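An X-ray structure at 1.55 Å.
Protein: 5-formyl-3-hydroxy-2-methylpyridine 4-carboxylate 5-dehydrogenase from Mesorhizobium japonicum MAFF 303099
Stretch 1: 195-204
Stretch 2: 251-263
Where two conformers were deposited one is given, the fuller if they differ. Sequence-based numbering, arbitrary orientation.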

# COMPACT_ATOMS: atom_id res chain seq x y z
N LEU A 195 -1.99 1.47 -9.48
CA LEU A 195 -2.26 0.43 -10.47
C LEU A 195 -1.82 0.84 -11.87
O LEU A 195 -1.30 0.02 -12.62
CB LEU A 195 -3.75 0.08 -10.49
CG LEU A 195 -4.25 -0.65 -9.25
CD1 LEU A 195 -5.75 -0.80 -9.30
CD2 LEU A 195 -3.59 -2.03 -9.13
N ARG A 196 -2.02 2.11 -12.22
CA ARG A 196 -1.64 2.56 -13.56
C ARG A 196 -0.14 2.32 -13.80
O ARG A 196 0.26 1.81 -14.86
CB ARG A 196 -1.98 4.04 -13.75
CG ARG A 196 -1.60 4.57 -15.14
CD ARG A 196 -2.15 5.96 -15.36
NE ARG A 196 -1.63 6.94 -14.42
CZ ARG A 196 -1.72 8.25 -14.59
NH1 ARG A 196 -2.31 8.73 -15.69
NH2 ARG A 196 -1.22 9.09 -13.68
N GLU A 197 0.68 2.64 -12.80
CA GLU A 197 2.12 2.44 -12.95
C GLU A 197 2.49 0.95 -12.89
O GLU A 197 3.30 0.48 -13.69
CB GLU A 197 2.88 3.22 -11.88
CG GLU A 197 4.41 3.17 -12.02
CD GLU A 197 4.91 3.79 -13.31
OE1 GLU A 197 5.95 3.32 -13.82
OE2 GLU A 197 4.29 4.75 -13.83
N ALA A 198 1.87 0.22 -11.97
CA ALA A 198 2.16 -1.21 -11.84
C ALA A 198 1.81 -1.96 -13.13
O ALA A 198 2.59 -2.77 -13.61
CB ALA A 198 1.42 -1.81 -10.66
N VAL A 199 0.64 -1.67 -13.68
CA VAL A 199 0.22 -2.31 -14.92
C VAL A 199 1.19 -1.95 -16.05
O VAL A 199 1.57 -2.80 -16.84
CB VAL A 199 -1.22 -1.92 -15.27
CG1 VAL A 199 -1.55 -2.25 -16.75
CG2 VAL A 199 -2.20 -2.61 -14.31
N ASP A 200 1.60 -0.68 -16.11
CA ASP A 200 2.52 -0.25 -17.17
C ASP A 200 3.84 -1.02 -17.10
O ASP A 200 4.37 -1.47 -18.12
CB ASP A 200 2.78 1.26 -17.09
CG ASP A 200 3.40 1.79 -18.38
OD1 ASP A 200 2.79 1.58 -19.46
OD2 ASP A 200 4.49 2.39 -18.32
N LEU A 201 4.35 -1.23 -15.89
CA LEU A 201 5.63 -1.89 -15.75
C LEU A 201 5.55 -3.37 -16.14
O LEU A 201 6.49 -3.92 -16.74
CB LEU A 201 6.14 -1.74 -14.31
CG LEU A 201 6.51 -0.29 -13.96
CD1 LEU A 201 6.70 -0.13 -12.46
CD2 LEU A 201 7.76 0.14 -14.69
N VAL A 202 4.44 -4.02 -15.81
CA VAL A 202 4.24 -5.42 -16.19
C VAL A 202 4.09 -5.50 -17.70
O VAL A 202 4.73 -6.30 -18.37
CB VAL A 202 3.02 -6.02 -15.49
CG1 VAL A 202 2.64 -7.37 -16.10
CG2 VAL A 202 3.29 -6.14 -13.98
N GLU A 203 3.25 -4.61 -18.23
CA GLU A 203 2.94 -4.59 -19.66
C GLU A 203 4.17 -4.41 -20.54
O GLU A 203 4.27 -5.04 -21.60
CB GLU A 203 1.93 -3.47 -19.90
CG GLU A 203 1.50 -3.25 -21.30
CD GLU A 203 0.36 -2.27 -21.34
OE1 GLU A 203 0.61 -1.06 -21.32
OE2 GLU A 203 -0.79 -2.73 -21.32
N ARG A 204 5.12 -3.57 -20.12
CA ARG A 204 6.27 -3.32 -20.97
C ARG A 204 7.49 -4.16 -20.59
O ARG A 204 8.60 -3.89 -21.02
CB ARG A 204 6.62 -1.83 -20.98
CG ARG A 204 7.08 -1.23 -19.69
CD ARG A 204 6.92 0.28 -19.85
NE ARG A 204 7.39 1.08 -18.72
CZ ARG A 204 8.59 1.65 -18.65
NH1 ARG A 204 9.46 1.49 -19.64
NH2 ARG A 204 8.93 2.39 -17.59
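Stretch 2 (251-263) DLSNRDDVAPMVL

The apolar centre of the contact forms where the helix of residues 195 to 203 meets the start of a second helix, which begins at Pro260 with Ala259 as its N-cap residue. Val199 points toward stretch 2 and places CG1 3.6 Å from Ala259 CB, 3.8 Å from Met261 CE and 4.3 Å from Val262 CG2. The small methyl of Ala259 allows close approach, whereas the long, unbranched side chain of Met261, with chi1 and chi2 both t, reaches in to the face of the first helix, where chi3, p, turns its end. One turn along from Val199, Val202 CG1 lies 3.8 Å from Met261 SD, so the thioether spans two valines three residues apart.

Stretch 2, mostly extended or irregular loop before Pro260, runs along the first helix in the same general direction: Ser253 lies near Glu197, with their CA atoms 5.8 Å apart, and Met261 near Glu203, with CA atoms 6.1 Å apart. Arg204 is the first residue to leave helical geometry.

Beside the apolar patch Glu203, extended with chi1 and chi2 both t, brings its carboxylate to the start of the second helix. There, the first backbone NH groups lack acceptors from a preceding turn. Met261 N donates to Glu203 OE2 at 2.7 Å and a nearly straight 169°. Pro260, a residue well suited to a first helical turn, has no NH to offer, and its CD packs 3.3 Å from Glu203 OE2.

The other carboxylate oxygen faces Arg255. Glu203 OE1 and Arg255 NH2 form a long salt bridge of 3.7 Å, in which the oxygen lies well out of the guanidinium plane and the attraction is one of charge alone. A water supplies the directed bonds, donating to Glu203 OE1 and Asp200 OD1, each at 2.7 Å, and accepting from Arg255 NE at 2.9 Å. Arg255 is steadied within its own stretch by a salt bridge from NH1 to Asp257 OD1, 2.9 Å.

Toward the beginning of both stretches the loop backbone is held by charged side chains. Ser253 N donates to Glu197 OE2 at 2.9 Å, and a water 2.7 Å from both Glu197 OE2 and Ser253 O donates to each. The compact serine side chain fits close to the helix, its CB 3.7 Å from Asp200 OD2. Arg196 completes the polar part of the contact: its long side chain ends in a flat group, so NH1 can donate near the guanidinium plane to Arg255 O at 2.9 Å while Ser253 O and Asn254 CA lie over one face.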

# COMPACT_ATOMS: atom_id res chain seq x y z
N ASP A 251 9.06 10.86 -15.39
CA ASP A 251 9.21 9.59 -16.10
C ASP A 251 8.07 8.61 -15.88
O ASP A 251 7.97 7.60 -16.57
CB ASP A 251 10.52 8.91 -15.72
CG ASP A 251 10.98 7.94 -16.78
OD1 ASP A 251 11.17 8.40 -17.93
OD2 ASP A 251 11.12 6.74 -16.50
N LEU A 252 7.19 8.91 -14.92
CA LEU A 252 6.08 8.00 -14.62
C LEU A 252 5.10 7.87 -15.79
O LEU A 252 4.97 8.79 -16.61
CB LEU A 252 5.33 8.50 -13.39
CG LEU A 252 6.13 8.47 -12.09
CD1 LEU A 252 5.30 9.07 -10.97
CD2 LEU A 252 6.56 7.03 -11.76
N SER A 253 4.40 6.74 -15.87
CA SER A 253 3.32 6.61 -16.85
C SER A 253 2.23 7.65 -16.60
O SER A 253 1.83 7.90 -15.46
CB SER A 253 2.71 5.21 -16.81
OG SER A 253 1.56 5.14 -17.63
N ASN A 254 1.75 8.26 -17.68
CA ASN A 254 0.64 9.19 -17.60
C ASN A 254 -0.52 8.70 -18.46
O ASN A 254 -1.30 9.51 -18.98
CB ASN A 254 1.07 10.59 -18.05
CG ASN A 254 2.14 11.17 -17.15
OD1 ASN A 254 2.12 10.97 -15.94
ND2 ASN A 254 3.09 11.89 -17.76
N ARG A 255 -0.65 7.37 -18.56
CA ARG A 255 -1.65 6.76 -19.45
C ARG A 255 -3.05 7.35 -19.22
O ARG A 255 -3.49 7.53 -18.09
CB ARG A 255 -1.69 5.24 -19.27
CG ARG A 255 -2.78 4.59 -20.13
CD ARG A 255 -2.66 3.07 -20.24
NE ARG A 255 -1.45 2.65 -20.95
CZ ARG A 255 -1.33 2.60 -22.28
NH1 ARG A 255 -2.33 2.98 -23.08
NH2 ARG A 255 -0.19 2.19 -22.81
N ASP A 256 -3.73 7.65 -20.33
CA ASP A 256 -5.02 8.33 -20.29
C ASP A 256 -6.21 7.43 -20.58
O ASP A 256 -7.34 7.91 -20.64
CB ASP A 256 -5.02 9.49 -21.31
CG ASP A 256 -4.69 9.03 -22.73
OD1 ASP A 256 -4.78 7.82 -23.04
OD2 ASP A 256 -4.34 9.88 -23.57
N ASP A 257 -5.97 6.14 -20.79
CA ASP A 257 -7.00 5.22 -21.28
C ASP A 257 -6.75 3.81 -20.75
O ASP A 257 -5.97 3.65 -19.80
CB ASP A 257 -7.04 5.21 -22.81
CG ASP A 257 -5.71 4.83 -23.44
OD1 ASP A 257 -4.79 4.43 -22.71
OD2 ASP A 257 -5.59 4.93 -24.68
N VAL A 258 -7.37 2.80 -21.34
CA VAL A 258 -7.20 1.43 -20.86
C VAL A 258 -5.89 0.86 -21.40
O VAL A 258 -5.58 1.02 -22.58
CB VAL A 258 -8.38 0.52 -21.26
CG1 VAL A 258 -8.22 -0.87 -20.63
CG2 VAL A 258 -9.68 1.13 -20.82
N ALA A 259 -5.12 0.23 -20.53
CA ALA A 259 -3.86 -0.39 -20.93
C ALA A 259 -4.09 -1.53 -21.90
O ALA A 259 -5.03 -2.31 -21.72
CB ALA A 259 -3.11 -0.90 -19.70
N PRO A 260 -3.25 -1.64 -22.94
CA PRO A 260 -3.38 -2.73 -23.91
C PRO A 260 -3.49 -4.13 -23.30
O PRO A 260 -4.29 -4.93 -23.78
CB PRO A 260 -2.11 -2.60 -24.74
CG PRO A 260 -1.83 -1.12 -24.72
CD PRO A 260 -2.26 -0.63 -23.36
N MET A 261 -2.70 -4.41 -22.27
CA MET A 261 -2.73 -5.72 -21.64
C MET A 261 -4.09 -6.00 -20.99
O MET A 261 -4.58 -7.12 -21.00
CB MET A 261 -1.61 -5.83 -20.59
CG MET A 261 -1.63 -7.11 -19.78
SD MET A 261 -0.26 -7.20 -18.60
CE MET A 261 -0.52 -5.76 -17.58
N VAL A 262 -4.70 -4.96 -20.44
CA VAL A 262 -6.02 -5.11 -19.84
C VAL A 262 -7.08 -5.35 -20.93
O VAL A 262 -7.98 -6.17 -20.74
CB VAL A 262 -6.39 -3.88 -18.97
CG1 VAL A 262 -7.85 -3.90 -18.51
CG2 VAL A 262 -5.47 -3.81 -17.76
N LEU A 263 -6.97 -4.63 -22.05
CA LEU A 263 -7.87 -4.87 -23.18
C LEU A 263 -7.70 -6.30 -23.71
O LEU A 263 -8.68 -6.96 -24.04
CB LEU A 263 -7.61 -3.86 -24.31
CG LEU A 263 -8.01 -2.43 -23.96
CD1 LEU A 263 -7.58 -1.46 -25.06
CD2 LEU A 263 -9.52 -2.33 -23.71
O HOH W 1 2.32 6.54 -13.14
O HOH W 2 0.18 0.83 -19.42
O HOH W 3 11.00 4.48 -18.07